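Local coordinates for agarase (Pseudoalteromonas fuliginea, PDB 6XJ9), which probably hydrolyses the glycosidic linkages of agarose, as a marine bacterial agarase assigned to glycoside hydrolase family 50, at residues 94-105 with 120-131; 130-139 with 160-171. One frame throughout, in Å; residues are numbered along the deposited sequence.

Both contacts lie in the CBM-like domain of the agarase, on the same side of the chain's centre, with their own centres about 17 Å apart. Along the chain they follow in series, overlapping at T130 and Y131, and strand 128-134 serves both: it pairs antiparallel with strand 89-97 in contact 1 and parallel with strand 169-174 in contact 2. Strand 116-123, the second arm of the hairpin in contact 1, also neighbours 169-174. Side chains meet where the contacts join, V121 CG1 lying 3.5 Å from F171 CE2. Contact 1 reaches L683, H685 and D691 of the same chain and the second subunit, tying this domain to the rest of the enzyme and to the dimer.

Contact 1. Residues 94-105 with 120-131; sequences ELANPGTHSVQI and SVNVPVGGYNTY
N97 ND2 donates to V123 O (3.1 Å) and to H101 O, both near the amide plane, while OD1 accepts from G99 N in an Asx turn. With CG anti to the backbone N (chi1 168°), the N97 amide reaches over to V123 and H101. V103 N meets V123 O from the opposite face of that carbonyl, so two donors grip one oxygen. S120 OG gives its proton to I105 O (2.8 Å) and takes one from Q104 NE2 (2.9 Å); N122 ND2 points almost straight at S102 OG, which also bonds D691, and has a second partner in H685 O. One water links L95 O, N129 ND2 and Y131 OH (2.6 Å); N129 OD1 bonds Y128 N of the second subunit.

Backbone bonds join L95 to N129 and N97 to G126 and, in the hairpin of strands 103-111 and 116-123, V103 to V123 and I105 to V121. Between L95 and N97 the register slips by one residue, a beta bulge in this CBM-like beta domain.

Of the apolar contacts, A96 CB sits over the centre of the Y128 ring, a CH-pi contact 3.5 Å from the centroid. L95 CD1 packs at 3.8 Å against Y131 CD1, and I105 CD1 reaches V123 CG2.

Contact 2. Residues 130-139 with 160-171; sequences TYYAKLDGHD and NPDTWESDEVQF
Y132 lies between W164 and the backbone of Q170. CZ2 of W164 sits over one face of the phenol ring, toward its rim, 3.4 Å from Y132 CE1; the planes, 20° apart, are nearly parallel but displaced, with little of one ring over the other. Q170 CA covers the centre of the opposite face, and E168 CB comes in at the edge. With Y132 CG between the backbone N and the carbonyl carbon (chi1 69°), the ring turns in along this slot. Were Y132 reduced to an alanine, the space between W164 and Q170 would probably be left unfilled and the water at its OH would lose a partner.

H138 completes the aromatic cluster. Its ND1 bonds T163 OG1 in the plane of the imidazole (2.8 Å), and its CE1 is 3.3 Å from W164 CE3, the two ring planes steeply inclined at 83°.

The backbone beside the cluster is a parallel pairing of strands 128-134 and 169-174 in the CBM-like domain: V169 N donates to T130 O, Y132 N to V169 O, and F171 N to Y132 O. On the side of this ladder away from Y132, V169 CB packs at 3.5 Å against Y131 CD2, and F171 CE1 touches Y131 CB.

Further out, the K134 chain slides past W164, CD at 3.6 Å from CZ3, and bends near its end, which brings NZ to a salt bridge with D139 OD1 (2.8 Å). The other oxygen, D139 OD2, takes ND2 of N160, whose OD1 is bonded to S155 OG, on its anti lone pair, which should fix the carboxylate's rotation. Two waters bind K134 NZ: one also meets Y132 OH and T163 N, the other D139 OD2 and P161 O. E168 OE1 makes a salt bridge with R209, while F214 stands edge-to-face with H138.

Contact 1. Residues 94-105 with 120-131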
loop_
_atom_site.group_PDB
_atom_site.type_symbol
_atom_site.label_atom_id
_atom_site.label_comp_id
_atom_site.label_asym_id
_atom_site.label_seq_id
_atom_site.Cartn_x
_atom_site.Cartn_y
_atom_site.Cartn_z
ATOM N N GLU A 94 11.711 -5.674 -23.429
ATOM C CA GLU A 94 12.048 -6.272 -22.150
ATOM C C GLU A 94 12.721 -5.215 -21.278
ATOM O O GLU A 94 13.818 -4.753 -21.604
ATOM C CB GLU A 94 12.937 -7.497 -22.345
ATOM C CG GLU A 94 12.152 -8.782 -22.481
ATOM C CD GLU A 94 13.032 -10.015 -22.396
ATOM O OE1 GLU A 94 13.808 -10.245 -23.348
ATOM O OE2 GLU A 94 12.962 -10.718 -21.367
ATOM N N LEU A 95 12.037 -4.837 -20.186
ATOM C CA LEU A 95 12.336 -3.617 -19.450
ATOM C C LEU A 95 12.392 -3.892 -17.954
ATOM O O LEU A 95 11.520 -4.558 -17.407
ATOM C CB LEU A 95 11.265 -2.553 -19.739
ATOM C CG LEU A 95 11.075 -2.152 -21.204
ATOM C CD1 LEU A 95 9.855 -1.257 -21.377
ATOM C CD2 LEU A 95 12.321 -1.478 -21.769
ATOM N N ALA A 96 13.412 -3.328 -17.306
ATOM C CA ALA A 96 13.487 -3.261 -15.857
ATOM C C ALA A 96 13.560 -1.798 -15.432
ATOM O O ALA A 96 13.717 -0.916 -16.269
ATOM C CB ALA A 96 14.684 -4.037 -15.366
ATOM N N ASN A 97 13.455 -1.551 -14.124
ATOM C CA ASN A 97 13.535 -0.193 -13.616
ATOM C C ASN A 97 14.387 -0.201 -12.348
ATOM O O ASN A 97 13.906 -0.549 -11.275
ATOM C CB ASN A 97 12.134 0.405 -13.449
ATOM C CG ASN A 97 12.101 1.696 -12.661
ATOM O OD1 ASN A 97 13.140 2.274 -12.359
ATOM N ND2 ASN A 97 10.909 2.148 -12.319
ATOM N N PRO A 98 15.686 0.164 -12.441
ATOM C CA PRO A 98 16.553 0.217 -11.265
ATOM C C PRO A 98 16.445 1.506 -10.449
ATOM O O PRO A 98 17.221 1.701 -9.521
ATOM C CB PRO A 98 17.959 0.073 -11.876
ATOM C CG PRO A 98 17.841 0.679 -13.267
ATOM C CD PRO A 98 16.401 0.468 -13.694
ATOM N N GLY A 99 15.490 2.376 -10.805
ATOM C CA GLY A 99 15.275 3.654 -10.141
ATOM C C GLY A 99 14.498 3.475 -8.841
ATOM O O GLY A 99 14.303 2.348 -8.390
ATOM N N THR A 100 14.079 4.594 -8.233
ATOM C CA THR A 100 13.415 4.551 -6.936
ATOM C C THR A 100 11.919 4.820 -7.099
ATOM O O THR A 100 11.144 4.613 -6.168
ATOM C CB THR A 100 14.103 5.471 -5.913
ATOM O OG1 THR A 100 14.143 6.809 -6.414
ATOM C CG2 THR A 100 15.496 5.006 -5.535
ATOM N N HIS A 101 11.524 5.287 -8.288
ATOM C CA HIS A 101 10.128 5.550 -8.605
ATOM C C HIS A 101 9.725 4.719 -9.816
ATOM O O HIS A 101 10.559 4.445 -10.670
ATOM C CB HIS A 101 9.901 7.040 -8.903
ATOM C CG HIS A 101 10.234 7.929 -7.757
ATOM N ND1 HIS A 101 11.450 8.587 -7.659
ATOM C CD2 HIS A 101 9.528 8.255 -6.657
ATOM C CE1 HIS A 101 11.479 9.279 -6.542
ATOM N NE2 HIS A 101 10.307 9.095 -5.913
ATOM N N SER A 102 8.446 4.331 -9.865
ATOM C CA SER A 102 7.844 3.739 -11.049
ATOM C C SER A 102 7.882 4.763 -12.184
ATOM O O SER A 102 7.934 5.967 -11.925
ATOM C CB SER A 102 6.445 3.273 -10.763
ATOM O OG SER A 102 5.517 4.358 -10.784
ATOM N N VAL A 103 7.914 4.277 -13.431
ATOM C CA VAL A 103 8.001 5.173 -14.572
ATOM C C VAL A 103 6.887 4.831 -15.552
ATOM O O VAL A 103 6.794 3.695 -16.017
ATOM C CB VAL A 103 9.387 5.184 -15.256
ATOM C CG1 VAL A 103 9.778 3.820 -15.819
ATOM C CG2 VAL A 103 9.454 6.241 -16.354
ATOM N N GLN A 104 6.055 5.839 -15.840
ATOM C CA GLN A 104 5.139 5.800 -16.961
ATOM C C GLN A 104 5.910 6.231 -18.201
ATOM O O GLN A 104 6.253 7.405 -18.339
ATOM C CB GLN A 104 3.936 6.726 -16.736
ATOM C CG GLN A 104 2.976 6.746 -17.915
ATOM C CD GLN A 104 1.724 7.547 -17.657
ATOM O OE1 GLN A 104 1.586 8.216 -16.638
ATOM N NE2 GLN A 104 0.796 7.488 -18.591
ATOM N N ILE A 105 6.167 5.266 -19.093
ATOM C CA ILE A 105 6.802 5.572 -20.368
ATOM C C ILE A 105 5.719 5.823 -21.415
ATOM O O ILE A 105 4.628 5.262 -21.356
ATOM C CB ILE A 105 7.783 4.463 -20.809
ATOM C CG1 ILE A 105 7.101 3.091 -20.858
ATOM C CG2 ILE A 105 9.013 4.442 -19.919
ATOM C CD1 ILE A 105 7.971 1.979 -21.397
ATOM N N SER A 120 1.248 4.006 -23.866
ATOM C CA SER A 120 1.838 4.283 -22.562
ATOM C C SER A 120 1.688 3.083 -21.626
ATOM O O SER A 120 0.713 2.345 -21.701
ATOM C CB SER A 120 1.239 5.530 -21.944
ATOM O OG SER A 120 1.922 5.870 -20.742
ATOM N N VAL A 121 2.651 2.906 -20.719
ATOM C CA VAL A 121 2.548 1.871 -19.701
ATOM C C VAL A 121 3.389 2.272 -18.492
ATOM O O VAL A 121 4.334 3.048 -18.618
ATOM C CB VAL A 121 2.950 0.487 -20.253
ATOM C CG1 VAL A 121 4.451 0.366 -20.471
ATOM C CG2 VAL A 121 2.459 -0.641 -19.358
ATOM N N ASN A 122 3.040 1.734 -17.317
ATOM C CA ASN A 122 3.870 1.912 -16.142
ATOM C C ASN A 122 4.862 0.754 -16.044
ATOM O O ASN A 122 4.474 -0.392 -16.227
ATOM C CB ASN A 122 3.038 2.071 -14.865
ATOM C CG ASN A 122 3.902 2.340 -13.646
ATOM O OD1 ASN A 122 4.527 1.429 -13.107
ATOM N ND2 ASN A 122 3.946 3.583 -13.198
ATOM N N VAL A 123 6.131 1.078 -15.751
ATOM C CA VAL A 123 7.186 0.111 -15.467
ATOM C C VAL A 123 7.545 0.226 -13.989
ATOM O O VAL A 123 8.305 1.116 -13.605
ATOM C CB VAL A 123 8.447 0.325 -16.334
ATOM C CG1 VAL A 123 9.516 -0.736 -16.080
ATOM C CG2 VAL A 123 8.144 0.454 -17.817
ATOM N N PRO A 124 7.060 -0.713 -13.140
ATOM C CA PRO A 124 7.371 -0.725 -11.711
ATOM C C PRO A 124 8.875 -0.825 -11.460
ATOM O O PRO A 124 9.614 -1.337 -12.293
ATOM C CB PRO A 124 6.721 -2.017 -11.186
ATOM C CG PRO A 124 5.698 -2.405 -12.236
ATOM C CD PRO A 124 6.199 -1.835 -13.546
ATOM N N VAL A 125 9.303 -0.304 -10.305
ATOM C CA VAL A 125 10.633 -0.501 -9.763
ATOM C C VAL A 125 10.856 -2.009 -9.640
ATOM O O VAL A 125 10.019 -2.713 -9.084
ATOM C CB VAL A 125 10.732 0.213 -8.397
ATOM C CG1 VAL A 125 11.893 -0.269 -7.537
ATOM C CG2 VAL A 125 10.769 1.730 -8.562
ATOM N N GLY A 126 11.976 -2.500 -10.184
ATOM C CA GLY A 126 12.248 -3.928 -10.118
ATOM C C GLY A 126 12.799 -4.471 -11.435
ATOM O O GLY A 126 13.215 -3.702 -12.305
ATOM N N GLY A 127 12.771 -5.803 -11.569
ATOM C CA GLY A 127 13.457 -6.486 -12.656
ATOM C C GLY A 127 12.636 -6.519 -13.947
ATOM O O GLY A 127 11.740 -5.703 -14.163
ATOM N N TYR A 128 12.930 -7.513 -14.786
ATOM C CA TYR A 128 12.530 -7.485 -16.181
ATOM C C TYR A 128 11.147 -8.098 -16.382
ATOM O O TYR A 128 10.831 -9.166 -15.853
ATOM C CB TYR A 128 13.606 -8.154 -17.039
ATOM C CG TYR A 128 14.846 -7.318 -17.226
ATOM C CD1 TYR A 128 14.913 -6.367 -18.231
ATOM C CD2 TYR A 128 15.945 -7.466 -16.396
ATOM C CE1 TYR A 128 16.043 -5.583 -18.406
ATOM C CE2 TYR A 128 17.085 -6.694 -16.556
ATOM C CZ TYR A 128 17.133 -5.753 -17.571
ATOM O OH TYR A 128 18.245 -4.984 -17.747
ATOM N N ASN A 129 10.339 -7.392 -17.177
ATOM C CA ASN A 129 9.046 -7.857 -17.643
ATOM C C ASN A 129 8.939 -7.512 -19.121
ATOM O O ASN A 129 9.694 -6.674 -19.615
ATOM C CB ASN A 129 7.915 -7.226 -16.823
ATOM C CG ASN A 129 7.951 -7.690 -15.386
ATOM O OD1 ASN A 129 7.491 -8.788 -15.076
ATOM N ND2 ASN A 129 8.527 -6.883 -14.509
ATOM N N THR A 130 7.995 -8.154 -19.812
ATOM C CA THR A 130 7.768 -7.859 -21.217
ATOM C C THR A 130 6.538 -6.968 -21.360
ATOM O O THR A 130 5.485 -7.239 -20.781
ATOM C CB THR A 130 7.771 -9.128 -22.083
ATOM O OG1 THR A 130 9.108 -9.627 -22.074
ATOM C CG2 THR A 130 7.385 -8.862 -23.521
ATOM N N TYR A 131 6.720 -5.891 -22.131
ATOM C CA TYR A 131 5.693 -4.922 -22.469
ATOM C C TYR A 131 5.509 -4.957 -23.978
ATOM O O TYR A 131 6.483 -4.841 -24.721
ATOM C CB TYR A 131 6.109 -3.534 -21.977
ATOM C CG TYR A 131 6.371 -3.515 -20.494
ATOM C CD1 TYR A 131 7.577 -3.964 -19.969
ATOM C CD2 TYR A 131 5.382 -3.108 -19.609
ATOM C CE1 TYR A 131 7.803 -3.985 -18.600
ATOM C CE2 TYR A 131 5.593 -3.125 -18.241
ATOM C CZ TYR A 131 6.808 -3.555 -17.736
ATOM O OH TYR A 131 6.992 -3.559 -16.383
HETATM O O HOH W 1 9.431 -4.223 -15.628
#

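Contact 2. Residues 130-139 with 160-171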
loop_
_atom_site.group_PDB
_atom_site.type_symbol
_atom_site.label_atom_id
_atom_site.label_comp_id
_atom_site.label_asym_id
_atom_site.label_seq_id
_atom_site.Cartn_x
_atom_site.Cartn_y
_atom_site.Cartn_z
ATOM N N THR A 130 7.995 -8.154 -19.812
ATOM C CA THR A 130 7.768 -7.859 -21.217
ATOM C C THR A 130 6.538 -6.968 -21.360
ATOM O O THR A 130 5.485 -7.239 -20.781
ATOM C CB THR A 130 7.771 -9.128 -22.083
ATOM O OG1 THR A 130 9.108 -9.627 -22.074
ATOM C CG2 THR A 130 7.385 -8.862 -23.521
ATOM N N TYR A 131 6.720 -5.891 -22.131
ATOM C CA TYR A 131 5.693 -4.922 -22.469
ATOM C C TYR A 131 5.509 -4.957 -23.978
ATOM O O TYR A 131 6.483 -4.841 -24.721
ATOM C CB TYR A 131 6.109 -3.534 -21.977
ATOM C CG TYR A 131 6.371 -3.515 -20.494
ATOM C CD1 TYR A 131 7.577 -3.964 -19.969
ATOM C CD2 TYR A 131 5.382 -3.108 -19.609
ATOM C CE1 TYR A 131 7.803 -3.985 -18.600
ATOM C CE2 TYR A 131 5.593 -3.125 -18.241
ATOM C CZ TYR A 131 6.808 -3.555 -17.736
ATOM O OH TYR A 131 6.992 -3.559 -16.383
ATOM N N TYR A 132 4.268 -5.154 -24.426
ATOM C CA TYR A 132 4.063 -5.357 -25.850
ATOM C C TYR A 132 2.961 -4.443 -26.377
ATOM O O TYR A 132 2.072 -4.015 -25.640
ATOM C CB TYR A 132 3.829 -6.840 -26.144
ATOM C CG TYR A 132 2.516 -7.356 -25.615
ATOM C CD1 TYR A 132 1.330 -7.124 -26.302
ATOM C CD2 TYR A 132 2.457 -8.071 -24.429
ATOM C CE1 TYR A 132 0.115 -7.583 -25.821
ATOM C CE2 TYR A 132 1.246 -8.544 -23.940
ATOM C CZ TYR A 132 0.076 -8.296 -24.639
ATOM O OH TYR A 132 -1.124 -8.752 -24.174
ATOM N N ALA A 133 3.055 -4.138 -27.670
ATOM C CA ALA A 133 2.060 -3.367 -28.386
ATOM C C ALA A 133 1.783 -4.065 -29.714
ATOM O O ALA A 133 2.691 -4.207 -30.528
ATOM C CB ALA A 133 2.591 -1.968 -28.594
ATOM N N LYS A 134 0.540 -4.525 -29.905
ATOM C CA LYS A 134 0.135 -5.188 -31.137
ATOM C C LYS A 134 0.141 -4.160 -32.261
ATOM O O LYS A 134 -0.432 -3.084 -32.116
ATOM C CB LYS A 134 -1.280 -5.772 -31.020
ATOM C CG LYS A 134 -1.434 -7.024 -30.162
ATOM C CD LYS A 134 -2.891 -7.390 -29.899
ATOM C CE LYS A 134 -3.646 -6.328 -29.132
ATOM N NZ LYS A 134 -4.724 -6.884 -28.277
ATOM N N LEU A 135 0.802 -4.494 -33.375
ATOM C CA LEU A 135 0.908 -3.555 -34.481
ATOM C C LEU A 135 -0.045 -3.959 -35.601
ATOM O O LEU A 135 -0.391 -3.134 -36.438
ATOM C CB LEU A 135 2.368 -3.473 -34.951
ATOM C CG LEU A 135 3.305 -2.753 -33.977
ATOM C CD1 LEU A 135 4.719 -2.621 -34.527
ATOM C CD2 LEU A 135 2.749 -1.391 -33.600
ATOM N N ASP A 136 -0.475 -5.226 -35.582
ATOM C CA ASP A 136 -1.348 -5.787 -36.603
ATOM C C ASP A 136 -2.024 -7.033 -36.040
ATOM O O ASP A 136 -1.416 -7.778 -35.277
ATOM C CB ASP A 136 -0.573 -6.131 -37.881
ATOM C CG ASP A 136 -1.411 -6.842 -38.937
ATOM O OD1 ASP A 136 -2.106 -6.151 -39.705
ATOM O OD2 ASP A 136 -1.367 -8.086 -38.975
ATOM N N GLY A 137 -3.289 -7.233 -36.420
ATOM C CA GLY A 137 -4.014 -8.449 -36.084
ATOM C C GLY A 137 -4.876 -8.285 -34.834
ATOM O O GLY A 137 -4.870 -7.228 -34.201
ATOM N N HIS A 138 -5.614 -9.353 -34.499
ATOM C CA HIS A 138 -6.434 -9.411 -33.296
ATOM C C HIS A 138 -7.490 -8.304 -33.327
ATOM O O HIS A 138 -8.191 -8.153 -34.327
ATOM C CB HIS A 138 -5.545 -9.481 -32.037
ATOM C CG HIS A 138 -4.851 -10.794 -31.858
ATOM N ND1 HIS A 138 -4.477 -11.269 -30.617
ATOM C CD2 HIS A 138 -4.478 -11.744 -32.747
ATOM C CE1 HIS A 138 -3.891 -12.444 -30.750
ATOM N NE2 HIS A 138 -3.881 -12.763 -32.048
ATOM N N ASP A 139 -7.581 -7.517 -32.247
ATOM C CA ASP A 139 -8.662 -6.552 -32.092
ATOM C C ASP A 139 -8.418 -5.295 -32.931
ATOM O O ASP A 139 -9.361 -4.558 -33.212
ATOM C CB ASP A 139 -8.995 -6.277 -30.620
ATOM C CG ASP A 139 -7.831 -5.818 -29.751
ATOM O OD1 ASP A 139 -6.661 -6.100 -30.114
ATOM O OD2 ASP A 139 -8.105 -5.196 -28.694
ATOM N N ASN A 160 -9.394 -2.225 -24.373
ATOM C CA ASN A 160 -10.010 -3.543 -24.379
ATOM C C ASN A 160 -9.284 -4.479 -23.412
ATOM O O ASN A 160 -8.134 -4.246 -23.056
ATOM C CB ASN A 160 -9.901 -4.185 -25.771
ATOM C CG ASN A 160 -11.044 -3.888 -26.719
ATOM O OD1 ASN A 160 -12.103 -3.415 -26.320
ATOM N ND2 ASN A 160 -10.855 -4.218 -27.986
ATOM N N PRO A 161 -9.897 -5.615 -22.999
ATOM C CA PRO A 161 -9.142 -6.696 -22.360
ATOM C C PRO A 161 -8.061 -7.169 -23.327
ATOM O O PRO A 161 -8.189 -6.992 -24.535
ATOM C CB PRO A 161 -10.163 -7.846 -22.267
ATOM C CG PRO A 161 -11.513 -7.154 -22.281
ATOM C CD PRO A 161 -11.321 -5.951 -23.179
ATOM N N ASP A 162 -7.006 -7.770 -22.781
ATOM C CA ASP A 162 -5.988 -8.454 -23.560
ATOM C C ASP A 162 -6.644 -9.506 -24.453
ATOM O O ASP A 162 -7.651 -10.102 -24.074
ATOM C CB ASP A 162 -4.972 -9.126 -22.640
ATOM C CG ASP A 162 -4.115 -8.147 -21.859
ATOM O OD1 ASP A 162 -4.099 -6.956 -22.227
ATOM O OD2 ASP A 162 -3.454 -8.593 -20.900
ATOM N N THR A 163 -6.053 -9.727 -25.636
ATOM C CA THR A 163 -6.595 -10.680 -26.594
ATOM C C THR A 163 -5.925 -12.037 -26.413
ATOM O O THR A 163 -6.289 -12.992 -27.082
ATOM C CB THR A 163 -6.499 -10.179 -28.042
ATOM O OG1 THR A 163 -5.132 -9.865 -28.320
ATOM C CG2 THR A 163 -7.383 -8.980 -28.307
ATOM N N TRP A 164 -4.942 -12.106 -25.511
ATOM C CA TRP A 164 -4.457 -13.380 -25.012
ATOM C C TRP A 164 -3.990 -13.196 -23.575
ATOM O O TRP A 164 -3.596 -12.097 -23.189
ATOM C CB TRP A 164 -3.357 -13.955 -25.920
ATOM C CG TRP A 164 -2.090 -13.158 -25.930
ATOM C CD1 TRP A 164 -1.055 -13.250 -25.043
ATOM C CD2 TRP A 164 -1.720 -12.130 -26.869
ATOM N NE1 TRP A 164 -0.069 -12.359 -25.374
ATOM C CE2 TRP A 164 -0.446 -11.660 -26.488
ATOM C CE3 TRP A 164 -2.335 -11.562 -27.990
ATOM C CZ2 TRP A 164 0.221 -10.658 -27.193
ATOM C CZ3 TRP A 164 -1.673 -10.578 -28.692
ATOM C CH2 TRP A 164 -0.410 -10.135 -28.300
ATOM N N GLU A 165 -4.035 -14.283 -22.794
ATOM C CA GLU A 165 -3.605 -14.263 -21.405
ATOM C C GLU A 165 -2.096 -14.504 -21.361
ATOM O O GLU A 165 -1.583 -15.359 -22.086
ATOM C CB GLU A 165 -4.378 -15.327 -20.621
ATOM C CG GLU A 165 -4.165 -15.260 -19.114
ATOM N N SER A 166 -1.380 -13.745 -20.515
ATOM C CA SER A 166 0.069 -13.873 -20.449
ATOM C C SER A 166 0.634 -13.289 -19.160
ATOM O O SER A 166 -0.069 -12.653 -18.373
ATOM C CB SER A 166 0.756 -13.282 -21.669
ATOM O OG SER A 166 0.540 -11.879 -21.766
ATOM N N ASP A 167 1.937 -13.508 -18.979
ATOM C CA ASP A 167 2.687 -12.955 -17.866
ATOM C C ASP A 167 3.303 -11.614 -18.274
ATOM O O ASP A 167 4.244 -11.150 -17.637
ATOM C CB ASP A 167 3.698 -13.981 -17.341
ATOM C CG ASP A 167 4.913 -14.207 -18.232
ATOM O OD1 ASP A 167 4.819 -13.936 -19.433
ATOM O OD2 ASP A 167 5.957 -14.660 -17.707
ATOM N N GLU A 168 2.762 -10.995 -19.330
ATOM C CA GLU A 168 3.350 -9.803 -19.928
ATOM C C GLU A 168 2.370 -8.644 -19.778
ATOM O O GLU A 168 1.239 -8.839 -19.334
ATOM C CB GLU A 168 3.675 -10.047 -21.407
ATOM C CG GLU A 168 4.673 -11.175 -21.639
ATOM C CD GLU A 168 5.056 -11.475 -23.083
ATOM O OE1 GLU A 168 4.316 -11.057 -23.998
ATOM O OE2 GLU A 168 6.110 -12.124 -23.295
ATOM N N VAL A 169 2.798 -7.447 -20.191
ATOM C CA VAL A 169 2.006 -6.244 -20.000
ATOM C C VAL A 169 1.793 -5.551 -21.341
ATOM O O VAL A 169 2.746 -5.121 -21.997
ATOM C CB VAL A 169 2.681 -5.278 -19.006
ATOM C CG1 VAL A 169 1.766 -4.100 -18.682
ATOM C CG2 VAL A 169 3.140 -5.990 -17.744
ATOM N N GLN A 170 0.522 -5.394 -21.705
ATOM C CA GLN A 170 0.191 -4.679 -22.920
ATOM C C GLN A 170 0.272 -3.171 -22.667
ATOM O O GLN A 170 -0.223 -2.677 -21.659
ATOM C CB GLN A 170 -1.190 -5.093 -23.423
ATOM C CG GLN A 170 -1.553 -4.426 -24.741
ATOM C CD GLN A 170 -2.887 -4.831 -25.323
ATOM O OE1 GLN A 170 -3.688 -5.535 -24.706
ATOM N NE2 GLN A 170 -3.140 -4.367 -26.533
ATOM N N PHE A 171 0.899 -2.445 -23.605
ATOM C CA PHE A 171 0.843 -0.990 -23.607
ATOM C C PHE A 171 -0.608 -0.543 -23.762
ATOM O O PHE A 171 -1.398 -1.197 -24.445
ATOM C CB PHE A 171 1.668 -0.404 -24.760
ATOM C CG PHE A 171 3.153 -0.284 -24.515
ATOM C CD1 PHE A 171 4.010 -1.338 -24.803
ATOM C CD2 PHE A 171 3.697 0.889 -24.015
ATOM C CE1 PHE A 171 5.377 -1.223 -24.598
ATOM C CE2 PHE A 171 5.067 1.008 -23.822
ATOM C CZ PHE A 171 5.903 -0.052 -24.104
HETATM O O HOH W 2 -3.454 -8.692 -26.209
HETATM O O HOH W 3 -6.359 -5.983 -26.292
#